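Local coordinates for protein prophenoloxidase b (Marsupenaeus japonicus, PDB 3WKY) that probably oxidises phenols as a type 3 copper proenzyme of crustacean hemolymph, hydroxylating monophenols and converting o-diphenols once activated, at residues A[20-25]-A[99-104]; A[32-37]-A[45-50]; A[488-493]-A[542-547]; A[591-596]-A[653-658]. All coordinates share one frame; numbering follows the deposited sequence.

Overall arrangement
Four contacts from opposite sides of the chain illustrate how chemistry follows place in the fold. Interactions 1 and 2 touch in the N-terminal region: helix 22-29 is followed in the chain by strand 36-38, and T47 of interaction 2 hydrogen-bonds to M102 of interaction 1. The first is a buried helix-helix meeting of a threonine and a lysine chain, with a water beside it; the second is a small hairpin at the surface, joined by backbone bonds. Interactions 3 and 4, about 54 to 62 Å away between centres, are antiparallel strand pairs of the Ig-like region, in two sheets that meet where I489 packs on V594. Interaction 3 turns one face outward and places hydroxyls there, whereas interaction 4 is buried and rich in methionine and aromatic side chains.

Interaction 1. Residues A[20-25]-A[99-104]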
loop_
_atom_site.group_PDB
_atom_site.type_symbol
_atom_site.label_atom_id
_atom_site.label_comp_id
_atom_site.label_asym_id
_atom_site.label_seq_id
_atom_site.Cartn_x
_atom_site.Cartn_y
_atom_site.Cartn_z
ATOM N N GLU A 20 -21.855 40.187 23.997
ATOM C CA GLU A 20 -22.732 41.349 23.867
ATOM C C GLU A 20 -21.909 42.625 23.805
ATOM O O GLU A 20 -20.733 42.626 24.161
ATOM C CB GLU A 20 -23.744 41.406 25.013
ATOM C CG GLU A 20 -24.612 40.153 25.160
ATOM C CD GLU A 20 -25.533 39.913 23.971
ATOM O OE1 GLU A 20 -25.805 40.870 23.218
ATOM O OE2 GLU A 20 -25.994 38.765 23.791
ATOM N N SER A 21 -22.518 43.706 23.327
ATOM C CA SER A 21 -21.829 44.989 23.266
ATOM C C SER A 21 -21.554 45.509 24.669
ATOM O O SER A 21 -22.184 45.078 25.637
ATOM C CB SER A 21 -22.675 46.021 22.519
ATOM O OG SER A 21 -23.816 46.364 23.284
ATOM N N THR A 22 -20.606 46.433 24.771
ATOM C CA THR A 22 -20.324 47.096 26.038
ATOM C C THR A 22 -21.569 47.852 26.519
ATOM O O THR A 22 -21.856 47.901 27.716
ATOM C CB THR A 22 -19.141 48.065 25.904
ATOM O OG1 THR A 22 -18.030 47.383 25.306
ATOM C CG2 THR A 22 -18.726 48.605 27.272
ATOM N N SER A 23 -22.315 48.424 25.575
ATOM C CA SER A 23 -23.548 49.135 25.911
ATOM C C SER A 23 -24.577 48.229 26.587
ATOM O O SER A 23 -25.196 48.617 27.577
ATOM C CB SER A 23 -24.155 49.787 24.667
ATOM O OG SER A 23 -23.333 50.829 24.183
ATOM N N THR A 24 -24.754 47.023 26.053
ATOM C CA THR A 24 -25.697 46.061 26.620
ATOM C C THR A 24 -25.276 45.655 28.031
ATOM O O THR A 24 -26.108 45.522 28.934
ATOM C CB THR A 24 -25.798 44.788 25.748
ATOM O OG1 THR A 24 -26.317 45.127 24.456
ATOM C CG2 THR A 24 -26.709 43.758 26.395
ATOM N N LEU A 25 -23.979 45.453 28.217
ATOM C CA LEU A 25 -23.466 45.057 29.521
ATOM C C LEU A 25 -23.626 46.208 30.512
ATOM O O LEU A 25 -24.068 46.010 31.646
ATOM C CB LEU A 25 -21.993 44.647 29.415
ATOM C CG LEU A 25 -21.294 44.277 30.728
ATOM C CD1 LEU A 25 -21.840 42.979 31.296
ATOM C CD2 LEU A 25 -19.781 44.197 30.535
ATOM N N VAL A 99 -9.955 51.235 30.809
ATOM C CA VAL A 99 -9.341 50.759 29.570
ATOM C C VAL A 99 -10.093 49.542 29.024
ATOM O O VAL A 99 -10.352 49.449 27.822
ATOM C CB VAL A 99 -7.844 50.441 29.762
ATOM C CG1 VAL A 99 -7.298 49.664 28.572
ATOM C CG2 VAL A 99 -7.055 51.724 29.967
ATOM N N ALA A 100 -10.455 48.627 29.920
ATOM C CA ALA A 100 -11.250 47.450 29.569
ATOM C C ALA A 100 -12.570 47.840 28.905
ATOM O O ALA A 100 -12.878 47.376 27.806
ATOM C CB ALA A 100 -11.513 46.602 30.805
ATOM N N ILE A 101 -13.345 48.683 29.585
ATOM C CA ILE A 101 -14.634 49.153 29.073
ATOM C C ILE A 101 -14.505 49.822 27.702
ATOM O O ILE A 101 -15.327 49.595 26.814
ATOM C CB ILE A 101 -15.303 50.132 30.064
ATOM C CG1 ILE A 101 -15.750 49.395 31.326
ATOM C CG2 ILE A 101 -16.495 50.826 29.420
ATOM C CD1 ILE A 101 -16.802 48.340 31.069
ATOM N N MET A 102 -13.463 50.631 27.523
ATOM C CA MET A 102 -13.264 51.334 26.258
ATOM C C MET A 102 -12.891 50.402 25.100
ATOM O O MET A 102 -13.348 50.593 23.970
ATOM C CB MET A 102 -12.196 52.427 26.402
ATOM C CG MET A 102 -11.944 53.207 25.114
ATOM S SD MET A 102 -10.904 54.674 25.316
ATOM C CE MET A 102 -11.903 55.608 26.480
ATOM N N VAL A 103 -12.065 49.397 25.385
ATOM C CA VAL A 103 -11.506 48.552 24.329
ATOM C C VAL A 103 -12.401 47.355 23.979
ATOM O O VAL A 103 -12.259 46.755 22.911
ATOM C CB VAL A 103 -10.079 48.070 24.697
ATOM C CG1 VAL A 103 -10.142 46.884 25.642
ATOM C CG2 VAL A 103 -9.298 47.713 23.454
ATOM N N LYS A 104 -13.333 47.037 24.871
ATOM C CA LYS A 104 -14.135 45.822 24.769
ATOM C C LYS A 104 -14.887 45.660 23.446
ATOM O O LYS A 104 -14.976 44.547 22.919
ATOM C CB LYS A 104 -15.115 45.740 25.936
ATOM C CG LYS A 104 -15.977 44.500 25.932
ATOM C CD LYS A 104 -16.977 44.539 27.067
ATOM C CE LYS A 104 -17.573 43.174 27.325
ATOM N NZ LYS A 104 -18.637 42.759 26.377
HETATM O O HOH W 1 -16.195 48.902 24.460
#
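E20 approaches K104 through its backbone: its carbonyl O lies 3.1 Å from K104 NZ, but the angle is too poor for a hydrogen bond. The end of the E20 side chain leads away from this contact, and that side chain touches D462. S21, the next residue, serves as the N-cap of helix 22-29, its OG accepting from T24 N at 3.0 Å and an N-H...O angle of 159°. The cap lies directly before T22, whose side chain points at the neighbouring helix. The contact joins the N-terminal end of helix 22-29 to the C-terminal part of helix 93-103, which belongs to the all-alpha region of the hemocyanin family.

T22 and K104 carry most of the packing. The T22 methyl, anti to the backbone N, reaches I101, with CG2 3.8 Å from I101 CG2, while OG1 lies against the aliphatic part of K104, 3.4 Å from its CB. The T22 and K104 side chains slide past each other in opposite directions. A water donates to I101 O at 2.6 Å and also meets T22 OG1, at a distance short enough to be treated with caution. The backbone N of T22 is taken by D105. One turn on, L25 CD2 sits 4.0 Å from K104 CE, the two side chains crossing at about a right angle. At the CD-CE bond the otherwise extended lysine bends, chi4 -79° placing NZ beside the E20 carbonyl.

Interaction 2. Residues A[32-37]-A[45-50]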
loop_
_atom_site.group_PDB
_atom_site.type_symbol
_atom_site.label_atom_id
_atom_site.label_comp_id
_atom_site.label_asym_id
_atom_site.label_seq_id
_atom_site.Cartn_x
_atom_site.Cartn_y
_atom_site.Cartn_z
ATOM N N GLN A 32 -21.119 53.219 34.046
ATOM C CA GLN A 32 -21.010 54.441 33.261
ATOM C C GLN A 32 -20.081 54.241 32.068
ATOM O O GLN A 32 -18.978 53.706 32.200
ATOM C CB GLN A 32 -20.565 55.627 34.121
ATOM C CG GLN A 32 -21.729 56.463 34.645
ATOM C CD GLN A 32 -22.604 57.005 33.527
ATOM O OE1 GLN A 32 -23.826 56.834 33.540
ATOM N NE2 GLN A 32 -21.982 57.664 32.553
ATOM N N LEU A 33 -20.551 54.669 30.903
ATOM C CA LEU A 33 -19.826 54.490 29.655
ATOM C C LEU A 33 -19.068 55.750 29.261
ATOM O O LEU A 33 -19.507 56.863 29.555
ATOM C CB LEU A 33 -20.802 54.116 28.539
ATOM C CG LEU A 33 -21.480 52.756 28.674
ATOM C CD1 LEU A 33 -22.893 52.775 28.095
ATOM C CD2 LEU A 33 -20.631 51.698 27.989
ATOM N N PRO A 34 -17.923 55.574 28.590
ATOM C CA PRO A 34 -17.197 56.667 27.937
ATOM C C PRO A 34 -18.001 57.117 26.713
ATOM O O PRO A 34 -19.051 56.530 26.454
ATOM C CB PRO A 34 -15.881 55.999 27.519
ATOM C CG PRO A 34 -16.238 54.558 27.339
ATOM C CD PRO A 34 -17.240 54.279 28.421
ATOM N N PRO A 35 -17.543 58.153 25.987
ATOM C CA PRO A 35 -18.274 58.573 24.784
ATOM C C PRO A 35 -18.547 57.436 23.796
ATOM O O PRO A 35 -17.698 56.559 23.610
ATOM C CB PRO A 35 -17.327 59.591 24.150
ATOM C CG PRO A 35 -16.634 60.205 25.312
ATOM C CD PRO A 35 -16.455 59.092 26.319
ATOM N N LEU A 36 -19.722 57.468 23.169
ATOM C CA LEU A 36 -20.122 56.448 22.207
ATOM C C LEU A 36 -20.196 57.008 20.793
ATOM O O LEU A 36 -20.143 58.222 20.587
ATOM C CB LEU A 36 -21.484 55.863 22.582
ATOM C CG LEU A 36 -21.634 55.209 23.949
ATOM C CD1 LEU A 36 -23.072 54.760 24.149
ATOM C CD2 LEU A 36 -20.670 54.034 24.105
ATOM N N GLU A 37 -20.321 56.108 19.824
ATOM C CA GLU A 37 -20.536 56.479 18.432
ATOM C C GLU A 37 -21.070 55.269 17.688
ATOM O O GLU A 37 -21.226 54.191 18.267
ATOM C CB GLU A 37 -19.239 56.954 17.780
ATOM C CG GLU A 37 -18.228 55.844 17.535
ATOM C CD GLU A 37 -16.978 56.339 16.835
ATOM O OE1 GLU A 37 -16.005 55.562 16.738
ATOM O OE2 GLU A 37 -16.969 57.501 16.377
ATOM N N ALA A 45 -24.268 51.345 18.518
ATOM C CA ALA A 45 -23.563 52.030 19.590
ATOM C C ALA A 45 -22.323 51.246 20.006
ATOM O O ALA A 45 -22.408 50.095 20.443
ATOM C CB ALA A 45 -24.483 52.247 20.775
ATOM N N VAL A 46 -21.172 51.890 19.859
ATOM C CA VAL A 46 -19.885 51.296 20.172
ATOM C C VAL A 46 -19.069 52.394 20.853
ATOM O O VAL A 46 -19.247 53.570 20.542
ATOM C CB VAL A 46 -19.216 50.780 18.871
ATOM C CG1 VAL A 46 -17.726 51.037 18.853
ATOM C CG2 VAL A 46 -19.528 49.299 18.655
ATOM N N THR A 47 -18.213 52.035 21.809
ATOM C CA THR A 47 -17.398 53.034 22.494
ATOM C C THR A 47 -16.441 53.692 21.523
ATOM O O THR A 47 -16.010 53.072 20.552
ATOM C CB THR A 47 -16.553 52.424 23.628
ATOM O OG1 THR A 47 -15.751 51.360 23.103
ATOM C CG2 THR A 47 -17.438 51.900 24.741
ATOM N N VAL A 48 -16.113 54.954 21.778
ATOM C CA VAL A 48 -15.066 55.615 21.021
ATOM C C VAL A 48 -13.732 55.121 21.553
ATOM O O VAL A 48 -13.506 55.117 22.765
ATOM C CB VAL A 48 -15.127 57.149 21.165
ATOM C CG1 VAL A 48 -14.010 57.803 20.353
ATOM C CG2 VAL A 48 -16.489 57.669 20.721
ATOM N N LEU A 49 -12.851 54.697 20.656
ATOM C CA LEU A 49 -11.528 54.255 21.073
ATOM C C LEU A 49 -10.522 55.400 20.964
ATOM O O LEU A 49 -10.131 55.787 19.864
ATOM C CB LEU A 49 -11.068 53.052 20.243
ATOM C CG LEU A 49 -9.711 52.454 20.624
ATOM C CD1 LEU A 49 -9.710 52.061 22.088
ATOM C CD2 LEU A 49 -9.365 51.255 19.746
ATOM N N ASP A 50 -10.124 55.942 22.113
ATOM C CA ASP A 50 -9.120 57.004 22.175
ATOM C C ASP A 50 -7.869 56.617 21.396
ATOM O O ASP A 50 -7.304 55.546 21.626
ATOM C CB ASP A 50 -8.727 57.278 23.629
ATOM C CG ASP A 50 -9.758 58.101 24.376
ATOM O OD1 ASP A 50 -10.892 58.256 23.872
ATOM O OD2 ASP A 50 -9.433 58.590 25.480
HETATM O O HOH W 2 -13.279 54.524 17.801
#
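E37 and V46 exchange both backbone bonds of a hydrogen-bonded antiparallel pair: E37 N donates to V46 O and V46 N to E37 O, each over 2.8 Å. Two residues further, V48 N gives P35 O a 2.9 Å bond, almost straight at 169°. Between them L36 faces T47 as a non-hydrogen-bonded pair, and the T47 peptide groups are bonded outside the hairpin: T47 N donates to D105 and T47 O accepts from H106. The side-chain hydroxyl, T47 OG1, is bound to M102 O on helix 93-103.

The arrangement is a short beta hairpin, strands 36-38 and 45-47, whose connecting loop is partly unmodelled. Through T47 one strand is tied to M102 in the C-terminal part of helix 93-103, while L36 and A45 lie on S23 of helix 22-29. Among the side chains, T47 CG2 receives P34 CG and L36 CD2, each at 3.9 Å. E37 CG sits between the backbone N and the carbonyl carbon (chi1 71°), and the chain then runs extended, crossing V48 at about a right angle with CG 4.1 Å from V48 CG2. Its carboxylate continues to a water that donates to OE1 at 3.1 Å and accepts from L49 N at 2.9 Å, linking the glutamate to a backbone donor beyond the strand.

Interaction 3. Residues A[488-493]-A[542-547]; sequences TITVNN and IAYITR
V491 and I545 make the tight side of this strand pair, with V491 CG2 3.8 Å from I545 CD1 and the two side chains crossing at about a right angle. A543 fills in beside them, its CB 4.0 Å from that same V491 methyl. I545 CD1 is swung well off a staggered position, chi2 being 110°. M501 and L503 of strand 501-509 pack on this face, one of the places where the three-stranded sheet packs on the larger sheet in the Ig-like beta sandwich. Beneath the side chains the ladder is regular: I489 N to I545 O is 2.8 Å and V491 N to A543 O 2.9 Å, each pair returning a second bond.

The other face, bearing T488, T490, Y544 and T546, is looser and faces largely outward. T488 OG1 and T546 OG1 are hydrogen-bonded at 2.8 Å, and either may be the donor. Further along, T490 and Y544 lie side by side, pointing the same way, and T490 OG1 stands at the ring edge near its plane, 3.4 Å from CD1. A bound N-acetylglucosamine lies about 6 Å from the T490 side chain, and strand 424-432, with glycosylated N427, flanks strand 485-493 on the edge away from 541-548. Alternation puts the purely apolar packing on one face and hydroxyls, mixed with some methyls, on the other, consistent with an apolar face turned to the other sheet and a hydroxyl-bearing face turned outward, near the glycan.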
loop_
_atom_site.group_PDB
_atom_site.type_symbol
_atom_site.label_atom_id
_atom_site.label_comp_id
_atom_site.label_asym_id
_atom_site.label_seq_id
_atom_site.Cartn_x
_atom_site.Cartn_y
_atom_site.Cartn_z
ATOM N N THR A 488 -2.505 9.869 57.571
ATOM C CA THR A 488 -1.570 10.173 58.649
ATOM C C THR A 488 -0.252 9.448 58.424
ATOM O O THR A 488 -0.230 8.238 58.164
ATOM C CB THR A 488 -2.154 9.808 60.023
ATOM O OG1 THR A 488 -3.335 10.588 60.248
ATOM C CG2 THR A 488 -1.138 10.103 61.139
ATOM N N ILE A 489 0.837 10.206 58.501
ATOM C CA ILE A 489 2.163 9.645 58.374
ATOM C C ILE A 489 2.793 9.635 59.763
ATOM O O ILE A 489 2.832 10.665 60.434
ATOM C CB ILE A 489 3.053 10.496 57.453
ATOM C CG1 ILE A 489 2.351 10.771 56.110
ATOM C CG2 ILE A 489 4.403 9.812 57.235
ATOM C CD1 ILE A 489 1.881 9.515 55.386
ATOM N N THR A 490 3.268 8.471 60.189
ATOM C CA THR A 490 4.001 8.368 61.449
ATOM C C THR A 490 5.488 8.396 61.126
ATOM O O THR A 490 5.968 7.579 60.329
ATOM C CB THR A 490 3.660 7.061 62.175
ATOM O OG1 THR A 490 2.240 6.993 62.395
ATOM C CG2 THR A 490 4.378 6.986 63.531
ATOM N N VAL A 491 6.219 9.340 61.719
ATOM C CA VAL A 491 7.653 9.438 61.472
ATOM C C VAL A 491 8.449 9.415 62.779
ATOM O O VAL A 491 7.891 9.604 63.860
ATOM C CB VAL A 491 8.023 10.701 60.689
ATOM C CG1 VAL A 491 7.209 10.792 59.395
ATOM C CG2 VAL A 491 7.805 11.945 61.532
ATOM N N ASN A 492 9.751 9.177 62.667
ATOM C CA ASN A 492 10.641 9.306 63.814
ATOM C C ASN A 492 11.815 10.210 63.504
ATOM O O ASN A 492 12.469 10.066 62.466
ATOM C CB ASN A 492 11.163 7.948 64.286
ATOM C CG ASN A 492 11.937 8.053 65.598
ATOM O OD1 ASN A 492 11.394 8.519 66.600
ATOM N ND2 ASN A 492 13.205 7.632 65.595
ATOM N N ASN A 493 12.074 11.153 64.405
ATOM C CA ASN A 493 13.282 11.952 64.350
ATOM C C ASN A 493 14.223 11.378 65.397
ATOM O O ASN A 493 14.005 11.571 66.595
ATOM C CB ASN A 493 12.959 13.412 64.662
ATOM C CG ASN A 493 14.194 14.288 64.746
ATOM O OD1 ASN A 493 15.324 13.831 64.564
ATOM N ND2 ASN A 493 13.979 15.572 65.014
ATOM N N ILE A 542 8.976 10.569 68.055
ATOM C CA ILE A 542 7.919 10.195 67.121
ATOM C C ILE A 542 6.914 11.324 66.882
ATOM O O ILE A 542 6.554 12.049 67.802
ATOM C CB ILE A 542 7.202 8.916 67.614
ATOM C CG1 ILE A 542 8.104 7.701 67.388
ATOM C CG2 ILE A 542 5.860 8.718 66.925
ATOM C CD1 ILE A 542 7.431 6.376 67.650
ATOM N N ALA A 543 6.477 11.488 65.633
ATOM C CA ALA A 543 5.459 12.488 65.313
ATOM C C ALA A 543 4.429 11.910 64.355
ATOM O O ALA A 543 4.728 10.994 63.578
ATOM C CB ALA A 543 6.091 13.746 64.724
ATOM N N TYR A 544 3.213 12.437 64.437
ATOM C CA TYR A 544 2.135 12.055 63.539
ATOM C C TYR A 544 1.770 13.278 62.724
ATOM O O TYR A 544 1.513 14.348 63.282
ATOM C CB TYR A 544 0.922 11.562 64.331
ATOM C CG TYR A 544 1.253 10.453 65.307
ATOM C CD1 TYR A 544 1.352 9.138 64.878
ATOM C CD2 TYR A 544 1.472 10.723 66.655
ATOM C CE1 TYR A 544 1.663 8.121 65.756
ATOM C CE2 TYR A 544 1.779 9.705 67.541
ATOM C CZ TYR A 544 1.874 8.408 67.083
ATOM O OH TYR A 544 2.178 7.382 67.946
ATOM N N ILE A 545 1.773 13.138 61.402
ATOM C CA ILE A 545 1.426 14.255 60.534
ATOM C C ILE A 545 0.188 13.861 59.742
ATOM O O ILE A 545 0.193 12.854 59.025
ATOM C CB ILE A 545 2.571 14.628 59.574
ATOM C CG1 ILE A 545 3.814 15.057 60.355
ATOM C CG2 ILE A 545 2.142 15.751 58.653
ATOM C CD1 ILE A 545 4.949 14.072 60.274
ATOM N N THR A 546 -0.873 14.646 59.898
ATOM C CA THR A 546 -2.168 14.338 59.311
ATOM C C THR A 546 -2.529 15.420 58.305
ATOM O O THR A 546 -2.439 16.611 58.612
ATOM C CB THR A 546 -3.263 14.295 60.391
ATOM O OG1 THR A 546 -3.057 13.154 61.232
ATOM C CG2 THR A 546 -4.647 14.210 59.755
ATOM N N ARG A 547 -2.923 15.008 57.100
ATOM C CA ARG A 547 -3.339 15.948 56.074
ATOM C C ARG A 547 -4.719 15.595 55.563
ATOM O O ARG A 547 -5.040 14.419 55.368
ATOM C CB ARG A 547 -2.349 15.941 54.903
ATOM C CG ARG A 547 -1.037 16.624 55.221
ATOM C CD ARG A 547 -1.145 18.127 55.059
ATOM N NE ARG A 547 -0.894 18.525 53.675
ATOM C CZ ARG A 547 -0.693 19.777 53.275
ATOM N NH1 ARG A 547 -0.719 20.768 54.154
ATOM N NH2 ARG A 547 -0.461 20.039 51.992
#

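Interaction 4. Residues A[591-596]-A[653-658]; sequences HFFVMA and PNMMLQ
N654 holds A596 twice, once from its backbone and once from its side chain. A596 N donates to N654 O at 2.8 Å, and N654 ND2 returns a bond of 3.1 Å to A596 O, with A596 O close to the plane of the N654 amide. The side chain can fold back this way because CG sits between the backbone N and the carbonyl carbon (chi1 57°). ND2 also donates to L419 O, so this buried amide nitrogen has two acceptors. Regular antiparallel pairing follows, V594 N to M656 O and M656 N to V594 O, both 2.9 Å.

M655 and M595 run side by side, pointing the same way, with their CE methyls 3.8 Å apart. M655 SD is 3.9 Å from F593 CE2, a Met-aromatic contact that approaches the ring obliquely. At the far end L657 CD2 lies 3.7 Å from H591 ND1, which also meets a water in the plane of its ring.

In the larger sheet strand 588-598 lies between 501-509 and 655-664. Helix 645-650 covers the F593 and M655 face through V649 and F648, while V594 packs on V428 and M656 on V425 of strand 424-432 in the smaller sheet.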
loop_
_atom_site.group_PDB
_atom_site.type_symbol
_atom_site.label_atom_id
_atom_site.label_comp_id
_atom_site.label_asym_id
_atom_site.label_seq_id
_atom_site.Cartn_x
_atom_site.Cartn_y
_atom_site.Cartn_z
ATOM N N HIS A 591 -0.358 2.028 44.475
ATOM C CA HIS A 591 0.764 2.363 45.339
ATOM C C HIS A 591 0.563 3.773 45.882
ATOM O O HIS A 591 0.126 4.664 45.156
ATOM C CB HIS A 591 2.077 2.359 44.560
ATOM C CG HIS A 591 2.510 1.011 44.072
ATOM N ND1 HIS A 591 2.748 -0.051 44.920
ATOM C CD2 HIS A 591 2.802 0.570 42.825
ATOM C CE1 HIS A 591 3.139 -1.096 44.212
ATOM N NE2 HIS A 591 3.184 -0.745 42.938
ATOM N N PHE A 592 0.935 3.977 47.146
ATOM C CA PHE A 592 0.858 5.281 47.804
ATOM C C PHE A 592 2.257 5.479 48.389
ATOM O O PHE A 592 2.566 5.017 49.493
ATOM C CB PHE A 592 -0.228 5.209 48.886
ATOM C CG PHE A 592 -0.629 6.534 49.499
ATOM C CD1 PHE A 592 0.022 7.014 50.639
ATOM C CD2 PHE A 592 -1.730 7.237 49.019
ATOM C CE1 PHE A 592 -0.375 8.213 51.242
ATOM C CE2 PHE A 592 -2.135 8.431 49.615
ATOM C CZ PHE A 592 -1.454 8.916 50.734
ATOM N N PHE A 593 3.123 6.126 47.617
ATOM C CA PHE A 593 4.535 6.288 47.970
ATOM C C PHE A 593 4.703 7.511 48.862
ATOM O O PHE A 593 4.161 8.580 48.560
ATOM C CB PHE A 593 5.359 6.465 46.680
ATOM C CG PHE A 593 6.802 6.925 46.895
ATOM C CD1 PHE A 593 7.113 8.282 47.057
ATOM C CD2 PHE A 593 7.841 6.014 46.857
ATOM C CE1 PHE A 593 8.426 8.704 47.221
ATOM C CE2 PHE A 593 9.165 6.423 47.021
ATOM C CZ PHE A 593 9.458 7.775 47.197
ATOM N N VAL A 594 5.461 7.362 49.950
ATOM C CA VAL A 594 5.691 8.464 50.888
ATOM C C VAL A 594 7.185 8.636 51.139
ATOM O O VAL A 594 7.867 7.678 51.513
ATOM C CB VAL A 594 5.001 8.192 52.255
ATOM C CG1 VAL A 594 5.247 9.358 53.230
ATOM C CG2 VAL A 594 3.514 7.933 52.066
ATOM N N MET A 595 7.697 9.850 50.945
ATOM C CA MET A 595 9.087 10.135 51.280
ATOM C C MET A 595 9.228 11.363 52.178
ATOM O O MET A 595 8.617 12.407 51.931
ATOM C CB MET A 595 9.922 10.329 50.016
ATOM C CG MET A 595 11.396 10.589 50.279
ATOM S SD MET A 595 12.279 10.856 48.721
ATOM C CE MET A 595 13.993 10.916 49.260
ATOM N N ALA A 596 10.021 11.228 53.237
ATOM C CA ALA A 596 10.350 12.371 54.090
ATOM C C ALA A 596 11.728 12.876 53.683
ATOM O O ALA A 596 12.725 12.152 53.779
ATOM C CB ALA A 596 10.336 11.968 55.571
ATOM N N PRO A 653 15.263 4.367 54.682
ATOM C CA PRO A 653 14.386 4.459 55.853
ATOM C C PRO A 653 13.448 5.664 55.799
ATOM O O PRO A 653 12.414 5.638 56.477
ATOM C CB PRO A 653 15.370 4.613 57.027
ATOM C CG PRO A 653 16.669 4.079 56.514
ATOM C CD PRO A 653 16.691 4.416 55.050
ATOM N N ASN A 654 13.800 6.689 55.017
ATOM C CA ASN A 654 12.932 7.859 54.856
ATOM C C ASN A 654 11.880 7.686 53.758
ATOM O O ASN A 654 11.202 8.648 53.386
ATOM C CB ASN A 654 13.738 9.139 54.613
ATOM C CG ASN A 654 14.650 9.042 53.402
ATOM O OD1 ASN A 654 15.167 7.965 53.076
ATOM N ND2 ASN A 654 14.864 10.173 52.733
ATOM N N MET A 655 11.744 6.465 53.251
ATOM C CA MET A 655 10.684 6.169 52.295
ATOM C C MET A 655 9.847 5.002 52.770
ATOM O O MET A 655 10.372 4.037 53.346
ATOM C CB MET A 655 11.261 5.821 50.920
ATOM C CG MET A 655 12.189 6.839 50.302
ATOM S SD MET A 655 12.722 6.136 48.703
ATOM C CE MET A 655 14.012 7.286 48.237
ATOM N N MET A 656 8.544 5.078 52.521
ATOM C CA MET A 656 7.652 3.955 52.807
ATOM C C MET A 656 6.641 3.777 51.680
ATOM O O MET A 656 6.139 4.755 51.125
ATOM C CB MET A 656 6.929 4.143 54.147
ATOM C CG MET A 656 5.906 3.051 54.472
ATOM S SD MET A 656 5.588 2.907 56.262
ATOM C CE MET A 656 7.139 2.193 56.826
ATOM N N LEU A 657 6.351 2.525 51.341
ATOM C CA LEU A 657 5.377 2.235 50.290
ATOM C C LEU A 657 4.081 1.702 50.881
ATOM O O LEU A 657 4.020 0.574 51.374
ATOM C CB LEU A 657 5.947 1.228 49.292
ATOM C CG LEU A 657 5.046 0.917 48.097
ATOM C CD1 LEU A 657 4.945 2.150 47.192
ATOM C CD2 LEU A 657 5.553 -0.310 47.327
ATOM N N GLN A 658 3.048 2.530 50.840
ATOM C CA GLN A 658 1.731 2.158 51.330
ATOM C C GLN A 658 0.876 1.737 50.122
ATOM O O GLN A 658 1.309 1.863 48.968
ATOM C CB GLN A 658 1.155 3.336 52.158
ATOM C CG GLN A 658 -0.360 3.552 52.196
ATOM C CD GLN A 658 -1.083 2.821 53.308
ATOM O OE1 GLN A 658 -0.571 1.860 53.888
ATOM N NE2 GLN A 658 -2.301 3.276 53.606
HETATM O O HOH W 3 2.139 -1.077 47.417
#